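Local atomic coordinates of molybdenum cofactor biosynthesis protein C 2 (Mycobacterium tuberculosis, PDB entry 4FDF), a protein that probably catalyses the conversion of (8S)-3',8-cyclo-7,8-dihydroguanosine 5'-triphosphate to cyclic pyranopterin monophosphate, releasing diphosphate, in molybdenum cofactor biosynthesis. Residues L45-Q50 with D137-V142; A76-S81 with L90-V95; V112-T115 with G119-M122; T126-A131 with D149-L154. All blocks are in the same frame, centred on the assembly; numbering follows the deposited sequence.

Overall arrangement
The four contacts pin helices to the antiparallel sheet of a ferredoxin-like fold. Contacts 1, 3 and 4 all use helix 121-139: the N-cap residue just before it meets strand 105-116 in contact 3, its middle meets strand 147-156 in contact 4, and its C-terminal end meets that of strand 35-46 in contact 1, about 30 Å from contact 3 between centres. Contact 2 brings in helix 65-83 and strand 92-101, its centre about 8 Å from that of contact 3. Along the chain, contacts 2 and 3 are nested inside the loop closed by contact 1, whereas contact 4 crosses it. Contacts 2 and 3 lie near the predicted substrate-binding residues; contact 1 lies at the far end.

Contact 1 of 4, residues L45-Q50 with D137-V142; sequences LRTSAQ and DMIKAV
I139 is the apolar centre of this contact, meeting both L45 and T47 where strand 35-46 runs out. Its CG1 lies 4.2 Å from CD2 of L45, and the two side chains run antiparallel alongside each other. The CD1 methyl goes further, to within 3.4 Å of the hydroxyl OG1 of T47, a close approach of a carbon to an oxygen whose hydrogen bond is made with D143. In I139, CG1 sits between the backbone N and the carbonyl carbon (chi1 74°), and this carries the longer branch to the strand end. L45 and I139 are both buried, so this half of the contact is well packed.

The other half is looser. Q50 is exposed, and its extended side chain lays the terminal amide beside V142, with OE1 3.6 Å and NE2 3.9 Å from CG1 of that valine. One methyl thus touches the amide without any hydrogen bond, and between Q50 and V142 the contact is van der Waals.

S48 caps the start of helix 49-57 by accepting from the backbone N of V51. V51 also packs against both I139 and V142, and L54 adds to the cover over V142. The contact therefore lies where the end of strand 35-46, the first turn of helix 49-57 and the C-terminal end of helix 121-139 converge, with A146 against I139 just ahead of strand 147-156.

Contact 2 of 4, residues A76-S81 with L90-V95; sequences AAKRTS and LALTGV
A77 and L92 bury nearly equal areas here, with V95 next, and the three make an apolar seam between helix 65-83 and the segment 90-95 leading into strand 92-101. The CB methyl of A77 points at the strand and is touched from two directions: CG1 of V95 comes to 3.9 Å and CD1 of L92 to 4.2 Å. In V95, CG1 stands anti to the backbone N (chi1 -173°), which presents this methyl to the helix.

L92 reaches past the alanine methyl to the helix backbone. Its CD1 lies 3.6 Å from the carbonyl oxygen of A77 and 4.0 Å from the backbone N of K78, so a single methyl rests against the peptide joining the two residues. That same carbonyl oxygen accepts a hydrogen bond from T80 OG1 at 2.8 Å, the donor standing 37° above the carbonyl plane. This side-chain bond accompanies a weak backbone bond from T80 N, and the oxygen is thus served by its own helix while the leucine methyl lies alongside it.

K78 contributes its CG, 4.4 Å from L92 CD1, before its chain leads away; its NZ is hydrogen-bonded to the backbone O of P85 and of S81, both of a neighbouring subunit.

Beyond L92 the chain turns a corner at T93, and T93 and G94 both face R113 in a classic beta bulge. The side chain of L92 is also only about 4 Å from that of E123, so this helix-on-sheet packing of the ferredoxin-like fold borders the predicted substrate-binding site.

Contact 3 of 4, residues V112-T115 with G119-M122; sequences VRST and GVEM
V120 wedges its two methyls against strand 105-116, one on V112 and one on S114. CG1 presses on S114 CB at 3.4 Å, tighter than usual for two carbons, and lies alongside S114 OG at 4.0 Å. This methyl stands anti to the carbonyl carbon (chi1 -65°), which leaves CG2 between the backbone N and the carbonyl carbon, turned to V112: it touches CG1 of that residue at 3.8 Å and the backbone O of V112 at 3.6 Å. The valine side chains meet at a slant, and V112 CG1 also reaches V120 CB at 3.9 Å.

The serine meets V120 chiefly through its carbon. Its OG is anti to the backbone N (chi1 177°) and is hydrogen-bonded to the backbone O of A91, so this buried hydroxyl has a partner in the adjoining segment while its CB receives the methyl. All three touching residues are buried, and no hydrogen bond links the two segments.

V120 holds the N-cap position of helix 121-139, immediately ahead of E121 and of M122, which is predicted to bind substrate. The contact places the helix start against the strand that precedes it. L90 and A39 pack against V120 as well, and V112 is in addition covered by E123 and A124 of the helix. Strand 105-116 itself runs between strands 92-101 and 35-46, to which R113 and V112 respectively are bonded through the backbone.

Contact 4 of 4, residues T126-A131 with D149-L154; sequences TAVSVA and DDIRVL
The branch CG1 of V128 is anti to the backbone N (chi1 160°), while CG1 of I151 is anti to its carbonyl carbon (chi1 -67°), and these two settings bring the V128 methyl CG1 and the I151 methylene CG1 to 4.1 Å. The side chains overlap while pointing opposite ways, and the terminal methyl CD1 of I151 reaches on to S129, 4.4 Å from CA and 4.5 Å from OG. I151 therefore spans two consecutive helix residues, touching the valine through CG1 and, more loosely, the serine through CD1. The spacing is that of ordinary apolar packing, with no hydrogen bond across it, and all three residues are buried.

On the strand, the residues flanking I151 are tied to one another. R152 points away from the helix, and its NH1 donates to the backbone O of D150 at 2.8 Å, with an N-H...O angle of 157°; the oxygen lies close to the guanidinium plane. The carboxylate of D150 stands over one face of this group, its OD2 3.2 Å from NH1, an attraction of charges to which no N-H is directed. L154 CD1 rests on the opposite face, so the guanidinium is held between the two side chains.

Helix 121-139 lies over the sheet here, with A41 and A110 also against V128 and L125 against I151. Helix 65-83 packs beside it through A76 and A77, while the backbone of I151 and the side chain of S129 meet a second subunit, probably the dimer partner, as the reciprocal D149-D150 bonds suggest, placing strand 147-156 at that interface.

Contact 1 of 4, residues L45-Q50 with D137-V142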
loop_
_atom_site.group_PDB
_atom_site.type_symbol
_atom_site.label_atom_id
_atom_site.label_comp_id
_atom_site.label_asym_id
_atom_site.label_seq_id
_atom_site.Cartn_x
_atom_site.Cartn_y
_atom_site.Cartn_z
ATOM N N LEU B 45 -15.901 8.419 -20.220
ATOM C CA LEU B 45 -14.745 9.041 -20.845
ATOM C C LEU B 45 -15.156 9.626 -22.203
ATOM O O LEU B 45 -15.582 8.890 -23.087
ATOM C CB LEU B 45 -13.626 8.025 -21.021
ATOM C CG LEU B 45 -12.316 8.578 -21.583
ATOM C CD1 LEU B 45 -11.548 9.315 -20.522
ATOM C CD2 LEU B 45 -11.462 7.469 -22.176
ATOM N N ARG B 46 -15.044 10.945 -22.350
ATOM C CA ARG B 46 -15.386 11.604 -23.618
ATOM C C ARG B 46 -14.163 11.663 -24.537
ATOM O O ARG B 46 -13.237 12.434 -24.301
ATOM C CB ARG B 46 -15.942 13.012 -23.379
ATOM C CG ARG B 46 -16.926 13.139 -22.222
ATOM C CD ARG B 46 -18.362 13.108 -22.682
ATOM N NE ARG B 46 -19.271 13.516 -21.616
ATOM C CZ ARG B 46 -20.572 13.238 -21.590
ATOM N NH1 ARG B 46 -21.132 12.542 -22.579
ATOM N NH2 ARG B 46 -21.315 13.650 -20.573
ATOM N N THR B 47 -14.153 10.843 -25.577
ATOM C CA THR B 47 -12.969 10.758 -26.438
ATOM C C THR B 47 -13.276 10.961 -27.948
ATOM O O THR B 47 -14.237 11.637 -28.291
ATOM C CB THR B 47 -12.128 9.490 -26.117
ATOM O OG1 THR B 47 -10.878 9.551 -26.810
ATOM C CG2 THR B 47 -12.875 8.205 -26.473
ATOM N N SER B 48 -12.463 10.388 -28.832
ATOM C CA SER B 48 -12.604 10.617 -30.275
ATOM C C SER B 48 -13.004 9.342 -31.008
ATOM O O SER B 48 -12.814 8.234 -30.492
ATOM C CB SER B 48 -11.294 11.147 -30.851
ATOM O OG SER B 48 -10.292 10.147 -30.771
ATOM N N ALA B 49 -13.550 9.508 -32.214
ATOM C CA ALA B 49 -13.952 8.379 -33.056
ATOM C C ALA B 49 -12.738 7.534 -33.391
ATOM O O ALA B 49 -12.820 6.303 -33.448
ATOM C CB ALA B 49 -14.627 8.868 -34.337
ATOM N N GLN B 50 -11.609 8.208 -33.602
ATOM C CA GLN B 50 -10.342 7.539 -33.793
ATOM C C GLN B 50 -9.984 6.620 -32.620
ATOM O O GLN B 50 -9.544 5.485 -32.836
ATOM C CB GLN B 50 -9.228 8.553 -33.993
ATOM C CG GLN B 50 -8.021 7.947 -34.689
ATOM C CD GLN B 50 -6.805 8.828 -34.632
ATOM O OE1 GLN B 50 -6.866 9.993 -34.217
ATOM N NE2 GLN B 50 -5.685 8.278 -35.046
ATOM N N ASP B 137 -5.046 7.000 -19.443
ATOM C CA ASP B 137 -3.635 6.685 -19.590
ATOM C C ASP B 137 -3.362 5.903 -20.886
ATOM O O ASP B 137 -2.320 6.072 -21.504
ATOM C CB ASP B 137 -3.108 5.899 -18.388
ATOM C CG ASP B 137 -1.598 5.694 -18.452
ATOM O OD1 ASP B 137 -0.863 6.703 -18.487
ATOM O OD2 ASP B 137 -1.147 4.530 -18.515
ATOM N N MET B 138 -4.302 5.052 -21.282
ATOM C CA MET B 138 -4.127 4.214 -22.452
ATOM C C MET B 138 -4.346 4.986 -23.754
ATOM O O MET B 138 -3.840 4.585 -24.804
ATOM C CB MET B 138 -5.071 3.002 -22.402
ATOM C CG MET B 138 -4.948 2.126 -21.159
ATOM S SD MET B 138 -3.496 1.056 -21.095
ATOM C CE MET B 138 -2.259 2.233 -20.642
ATOM N N ILE B 139 -5.105 6.078 -23.687
ATOM C CA ILE B 139 -5.522 6.778 -24.904
ATOM C C ILE B 139 -4.943 8.187 -25.057
ATOM O O ILE B 139 -5.088 8.793 -26.116
ATOM C CB ILE B 139 -7.087 6.787 -25.088
ATOM C CG1 ILE B 139 -7.774 7.762 -24.123
ATOM C CG2 ILE B 139 -7.674 5.385 -24.948
ATOM C CD1 ILE B 139 -8.146 9.078 -24.760
ATOM N N LYS B 140 -4.289 8.699 -24.015
ATOM C CA LYS B 140 -3.866 10.110 -24.005
ATOM C C LYS B 140 -2.882 10.503 -25.120
ATOM O O LYS B 140 -2.739 11.683 -25.426
ATOM C CB LYS B 140 -3.333 10.536 -22.629
ATOM C CG LYS B 140 -2.054 9.827 -22.160
ATOM C CD LYS B 140 -1.624 10.369 -20.815
ATOM C CE LYS B 140 -0.182 10.038 -20.516
ATOM N NZ LYS B 140 0.026 8.603 -20.280
ATOM N N ALA B 141 -2.217 9.520 -25.715
ATOM C CA ALA B 141 -1.271 9.771 -26.806
ATOM C C ALA B 141 -1.975 9.999 -28.155
ATOM O O ALA B 141 -1.435 10.677 -29.032
ATOM C CB ALA B 141 -0.249 8.637 -26.908
ATOM N N VAL B 142 -3.171 9.425 -28.307
ATOM C CA VAL B 142 -4.017 9.634 -29.484
ATOM C C VAL B 142 -4.977 10.809 -29.278
ATOM O O VAL B 142 -5.217 11.589 -30.201
ATOM C CB VAL B 142 -4.830 8.358 -29.842
ATOM C CG1 VAL B 142 -5.634 8.558 -31.121
ATOM C CG2 VAL B 142 -3.919 7.148 -29.971
#

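Contact 2 of 4, residues A76-S81 with L90-V95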
loop_
_atom_site.group_PDB
_atom_site.type_symbol
_atom_site.label_atom_id
_atom_site.label_comp_id
_atom_site.label_asym_id
_atom_site.label_seq_id
_atom_site.Cartn_x
_atom_site.Cartn_y
_atom_site.Cartn_z
ATOM N N ALA B 76 -8.542 -1.009 -7.409
ATOM C CA ALA B 76 -8.777 0.248 -6.711
ATOM C C ALA B 76 -9.985 0.145 -5.800
ATOM O O ALA B 76 -9.966 0.680 -4.699
ATOM C CB ALA B 76 -8.930 1.408 -7.689
ATOM N N ALA B 77 -11.032 -0.541 -6.244
ATOM C CA ALA B 77 -12.182 -0.781 -5.359
ATOM C C ALA B 77 -11.739 -1.280 -3.978
ATOM O O ALA B 77 -12.232 -0.805 -2.956
ATOM C CB ALA B 77 -13.152 -1.767 -5.982
ATOM N N LYS B 78 -10.815 -2.239 -3.968
ATOM C CA LYS B 78 -10.262 -2.829 -2.744
ATOM C C LYS B 78 -9.402 -1.829 -1.967
ATOM O O LYS B 78 -9.317 -1.917 -0.749
ATOM C CB LYS B 78 -9.431 -4.088 -3.074
ATOM C CG LYS B 78 -10.258 -5.257 -3.655
ATOM C CD LYS B 78 -9.547 -5.952 -4.822
ATOM C CE LYS B 78 -8.728 -7.105 -4.324
ATOM N NZ LYS B 78 -7.927 -7.736 -5.393
ATOM N N ARG B 79 -8.776 -0.884 -2.674
ATOM C CA ARG B 79 -7.871 0.093 -2.051
ATOM C C ARG B 79 -8.592 1.357 -1.578
ATOM O O ARG B 79 -7.955 2.304 -1.126
ATOM C CB ARG B 79 -6.737 0.483 -3.023
ATOM C CG ARG B 79 -5.945 -0.684 -3.633
ATOM C CD ARG B 79 -5.288 -1.585 -2.568
ATOM N NE ARG B 79 -4.308 -0.888 -1.728
ATOM C CZ ARG B 79 -2.996 -0.821 -1.968
ATOM N NH1 ARG B 79 -2.464 -1.408 -3.042
ATOM N NH2 ARG B 79 -2.209 -0.164 -1.123
ATOM N N THR B 80 -9.918 1.371 -1.684
ATOM C CA THR B 80 -10.713 2.546 -1.310
ATOM C C THR B 80 -10.334 3.158 0.037
ATOM O O THR B 80 -10.049 4.354 0.114
ATOM C CB THR B 80 -12.234 2.267 -1.398
ATOM O OG1 THR B 80 -12.570 1.940 -2.757
ATOM C CG2 THR B 80 -13.057 3.509 -0.960
ATOM N N SER B 81 -10.300 2.348 1.093
ATOM C CA SER B 81 -10.047 2.884 2.429
ATOM C C SER B 81 -8.608 3.397 2.623
ATOM O O SER B 81 -8.348 4.176 3.533
ATOM C CB SER B 81 -10.474 1.895 3.523
ATOM O OG SER B 81 -9.743 0.694 3.453
ATOM N N LEU B 90 -13.825 -2.170 4.354
ATOM C CA LEU B 90 -14.993 -3.025 4.115
ATOM C C LEU B 90 -14.640 -4.314 3.376
ATOM O O LEU B 90 -13.788 -4.317 2.488
ATOM C CB LEU B 90 -16.092 -2.251 3.365
ATOM C CG LEU B 90 -16.700 -1.018 4.068
ATOM C CD1 LEU B 90 -17.694 -0.281 3.178
ATOM C CD2 LEU B 90 -17.350 -1.396 5.399
ATOM N N ALA B 91 -15.288 -5.410 3.764
ATOM C CA ALA B 91 -15.043 -6.696 3.133
ATOM C C ALA B 91 -15.882 -6.795 1.876
ATOM O O ALA B 91 -17.099 -6.895 1.943
ATOM C CB ALA B 91 -15.367 -7.844 4.093
ATOM N N LEU B 92 -15.223 -6.735 0.724
ATOM C CA LEU B 92 -15.939 -6.785 -0.540
ATOM C C LEU B 92 -16.080 -8.234 -0.968
ATOM O O LEU B 92 -15.098 -8.980 -0.990
ATOM C CB LEU B 92 -15.233 -5.941 -1.617
ATOM C CG LEU B 92 -14.840 -4.499 -1.240
ATOM C CD1 LEU B 92 -14.228 -3.770 -2.440
ATOM C CD2 LEU B 92 -16.023 -3.702 -0.683
ATOM N N THR B 93 -17.312 -8.629 -1.279
ATOM C CA THR B 93 -17.598 -9.987 -1.738
ATOM C C THR B 93 -17.647 -10.128 -3.256
ATOM O O THR B 93 -17.665 -11.248 -3.777
ATOM C CB THR B 93 -18.881 -10.577 -1.092
ATOM O OG1 THR B 93 -19.908 -9.576 -1.003
ATOM C CG2 THR B 93 -18.580 -11.125 0.315
ATOM N N GLY B 94 -17.651 -9.004 -3.968
ATOM C CA GLY B 94 -17.627 -9.034 -5.433
ATOM C C GLY B 94 -17.533 -7.657 -6.065
ATOM O O GLY B 94 -18.066 -6.686 -5.522
ATOM N N VAL B 95 -16.842 -7.590 -7.206
ATOM C CA VAL B 95 -16.589 -6.345 -7.938
ATOM C C VAL B 95 -16.611 -6.601 -9.440
ATOM O O VAL B 95 -15.813 -7.388 -9.949
ATOM C CB VAL B 95 -15.195 -5.711 -7.606
ATOM C CG1 VAL B 95 -15.064 -4.334 -8.274
ATOM C CG2 VAL B 95 -14.958 -5.596 -6.094
#

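Contact 3 of 4, residues V112-T115 with G119-M122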
loop_
_atom_site.group_PDB
_atom_site.type_symbol
_atom_site.label_atom_id
_atom_site.label_comp_id
_atom_site.label_asym_id
_atom_site.label_seq_id
_atom_site.Cartn_x
_atom_site.Cartn_y
_atom_site.Cartn_z
ATOM N N VAL B 112 -20.508 -3.261 -7.031
ATOM C CA VAL B 112 -19.779 -3.720 -5.851
ATOM C C VAL B 112 -20.761 -4.391 -4.908
ATOM O O VAL B 112 -21.860 -3.879 -4.673
ATOM C CB VAL B 112 -19.043 -2.556 -5.113
ATOM C CG1 VAL B 112 -18.335 -3.068 -3.843
ATOM C CG2 VAL B 112 -18.010 -1.891 -6.023
ATOM N N ARG B 113 -20.368 -5.545 -4.383
ATOM C CA ARG B 113 -21.169 -6.257 -3.391
ATOM C C ARG B 113 -20.361 -6.496 -2.118
ATOM O O ARG B 113 -19.135 -6.728 -2.167
ATOM C CB ARG B 113 -21.727 -7.570 -3.967
ATOM C CG ARG B 113 -22.818 -7.364 -5.041
ATOM C CD ARG B 113 -23.006 -8.574 -5.975
ATOM N NE ARG B 113 -21.746 -9.007 -6.591
ATOM C CZ ARG B 113 -21.386 -8.802 -7.861
ATOM N NH1 ARG B 113 -22.192 -8.173 -8.720
ATOM N NH2 ARG B 113 -20.206 -9.245 -8.279
ATOM N N SER B 114 -21.054 -6.411 -0.983
ATOM C CA SER B 114 -20.443 -6.590 0.331
ATOM C C SER B 114 -21.449 -6.970 1.417
ATOM O O SER B 114 -22.599 -6.517 1.412
ATOM C CB SER B 114 -19.717 -5.317 0.760
ATOM O OG SER B 114 -19.189 -5.459 2.067
ATOM N N THR B 115 -20.992 -7.798 2.351
ATOM C CA THR B 115 -21.741 -8.087 3.563
ATOM C C THR B 115 -21.064 -7.339 4.696
ATOM O O THR B 115 -20.075 -7.828 5.251
ATOM C CB THR B 115 -21.741 -9.595 3.869
ATOM O OG1 THR B 115 -22.148 -10.313 2.701
ATOM C CG2 THR B 115 -22.690 -9.915 5.035
ATOM N N GLY B 119 -22.720 1.199 3.604
ATOM C CA GLY B 119 -22.853 1.110 2.145
ATOM C C GLY B 119 -21.517 1.073 1.421
ATOM O O GLY B 119 -20.503 1.521 1.965
ATOM N N VAL B 120 -21.530 0.544 0.195
ATOM C CA VAL B 120 -20.312 0.354 -0.604
ATOM C C VAL B 120 -20.235 1.242 -1.859
ATOM O O VAL B 120 -19.547 0.905 -2.834
ATOM C CB VAL B 120 -20.074 -1.154 -0.977
ATOM C CG1 VAL B 120 -19.811 -1.971 0.276
ATOM C CG2 VAL B 120 -21.245 -1.745 -1.780
ATOM N N GLU B 121 -20.918 2.386 -1.812
ATOM C CA GLU B 121 -20.924 3.317 -2.934
ATOM C C GLU B 121 -19.564 3.983 -3.178
ATOM O O GLU B 121 -19.253 4.337 -4.312
ATOM C CB GLU B 121 -22.058 4.346 -2.821
ATOM C CG GLU B 121 -21.948 5.350 -1.671
ATOM C CD GLU B 121 -22.606 4.892 -0.375
ATOM O OE1 GLU B 121 -23.048 5.768 0.393
ATOM O OE2 GLU B 121 -22.667 3.674 -0.105
ATOM N N MET B 122 -18.748 4.125 -2.137
ATOM C CA MET B 122 -17.422 4.723 -2.303
ATOM C C MET B 122 -16.487 3.873 -3.151
ATOM O O MET B 122 -15.771 4.392 -4.026
ATOM C CB MET B 122 -16.771 5.056 -0.952
ATOM C CG MET B 122 -17.391 6.267 -0.220
ATOM S SD MET B 122 -17.741 7.727 -1.255
ATOM C CE MET B 122 -16.174 7.972 -2.113
#

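Contact 4 of 4, residues T126-A131 with D149-L154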
loop_
_atom_site.group_PDB
_atom_site.type_symbol
_atom_site.label_atom_id
_atom_site.label_comp_id
_atom_site.label_asym_id
_atom_site.label_seq_id
_atom_site.Cartn_x
_atom_site.Cartn_y
_atom_site.Cartn_z
ATOM N N THR B 126 -14.861 4.752 -6.694
ATOM C CA THR B 126 -13.401 4.665 -6.793
ATOM C C THR B 126 -12.965 3.797 -7.993
ATOM O O THR B 126 -12.066 4.177 -8.767
ATOM C CB THR B 126 -12.817 4.153 -5.448
ATOM O OG1 THR B 126 -13.095 5.118 -4.420
ATOM C CG2 THR B 126 -11.331 3.923 -5.520
ATOM N N ALA B 127 -13.622 2.646 -8.144
ATOM C CA ALA B 127 -13.415 1.741 -9.275
ATOM C C ALA B 127 -13.703 2.429 -10.605
ATOM O O ALA B 127 -12.884 2.402 -11.517
ATOM C CB ALA B 127 -14.294 0.492 -9.118
ATOM N N VAL B 128 -14.856 3.079 -10.704
ATOM C CA VAL B 128 -15.210 3.826 -11.905
ATOM C C VAL B 128 -14.134 4.873 -12.154
ATOM O O VAL B 128 -13.630 5.042 -13.264
ATOM C CB VAL B 128 -16.594 4.505 -11.748
ATOM C CG1 VAL B 128 -16.775 5.661 -12.758
ATOM C CG2 VAL B 128 -17.712 3.485 -11.901
ATOM N N SER B 129 -13.751 5.538 -11.082
ATOM C CA SER B 129 -12.799 6.608 -11.154
ATOM C C SER B 129 -11.436 6.144 -11.630
ATOM O O SER B 129 -10.870 6.732 -12.566
ATOM C CB SER B 129 -12.705 7.241 -9.785
ATOM O OG SER B 129 -11.943 8.430 -9.867
ATOM N N VAL B 130 -10.908 5.076 -11.025
ATOM C CA VAL B 130 -9.577 4.602 -11.415
ATOM C C VAL B 130 -9.586 3.936 -12.800
ATOM O O VAL B 130 -8.605 4.033 -13.545
ATOM C CB VAL B 130 -8.913 3.724 -10.314
ATOM C CG1 VAL B 130 -7.601 3.109 -10.809
ATOM C CG2 VAL B 130 -8.641 4.580 -9.048
ATOM N N ALA B 131 -10.693 3.289 -13.152
ATOM C CA ALA B 131 -10.857 2.711 -14.492
ATOM C C ALA B 131 -10.842 3.788 -15.575
ATOM O O ALA B 131 -10.287 3.569 -16.653
ATOM C CB ALA B 131 -12.148 1.890 -14.572
ATOM N N ASP B 149 -16.076 12.405 -17.193
ATOM C CA ASP B 149 -17.328 13.090 -16.945
ATOM C C ASP B 149 -18.319 12.216 -16.180
ATOM O O ASP B 149 -18.255 10.979 -16.243
ATOM C CB ASP B 149 -17.952 13.466 -18.299
ATOM C CG ASP B 149 -18.250 14.950 -18.431
ATOM O OD1 ASP B 149 -17.924 15.724 -17.502
ATOM O OD2 ASP B 149 -18.797 15.338 -19.490
ATOM N N ASP B 150 -19.228 12.884 -15.466
ATOM C CA ASP B 150 -20.476 12.296 -14.974
ATOM C C ASP B 150 -20.255 11.047 -14.089
ATOM O O ASP B 150 -20.944 10.033 -14.219
ATOM C CB ASP B 150 -21.403 12.008 -16.169
ATOM C CG ASP B 150 -22.878 12.172 -15.841
ATOM O OD1 ASP B 150 -23.264 13.153 -15.161
ATOM O OD2 ASP B 150 -23.670 11.320 -16.292
ATOM N N ILE B 151 -19.270 11.129 -13.201
ATOM C CA ILE B 151 -19.066 10.080 -12.212
ATOM C C ILE B 151 -20.108 10.223 -11.104
ATOM O O ILE B 151 -20.165 11.242 -10.431
ATOM C CB ILE B 151 -17.631 10.110 -11.638
ATOM C CG1 ILE B 151 -16.641 9.723 -12.741
ATOM C CG2 ILE B 151 -17.519 9.183 -10.397
ATOM C CD1 ILE B 151 -15.199 10.097 -12.458
ATOM N N ARG B 152 -20.924 9.194 -10.913
ATOM C CA ARG B 152 -22.072 9.311 -10.025
ATOM C C ARG B 152 -22.569 7.953 -9.541
ATOM O O ARG B 152 -22.306 6.909 -10.159
ATOM C CB ARG B 152 -23.206 10.065 -10.735
ATOM C CG ARG B 152 -23.908 9.232 -11.801
ATOM C CD ARG B 152 -24.137 9.999 -13.096
ATOM N NE ARG B 152 -24.880 9.179 -14.049
ATOM C CZ ARG B 152 -24.339 8.430 -15.013
ATOM N NH1 ARG B 152 -23.022 8.383 -15.212
ATOM N NH2 ARG B 152 -25.135 7.724 -15.797
ATOM N N VAL B 153 -23.283 7.978 -8.422
ATOM C CA VAL B 153 -23.940 6.776 -7.905
ATOM C C VAL B 153 -25.247 6.533 -8.654
ATOM O O VAL B 153 -26.071 7.436 -8.808
ATOM C CB VAL B 153 -24.204 6.876 -6.390
ATOM C CG1 VAL B 153 -25.022 5.668 -5.889
ATOM C CG2 VAL B 153 -22.871 6.997 -5.623
ATOM N N LEU B 154 -25.420 5.307 -9.123
ATOM C CA LEU B 154 -26.622 4.913 -9.854
ATOM C C LEU B 154 -27.655 4.222 -8.984
ATOM O O LEU B 154 -28.862 4.343 -9.229
ATOM C CB LEU B 154 -26.241 3.977 -11.004
ATOM C CG LEU B 154 -26.163 4.525 -12.428
ATOM C CD1 LEU B 154 -25.537 5.917 -12.513
ATOM C CD2 LEU B 154 -25.450 3.525 -13.317
#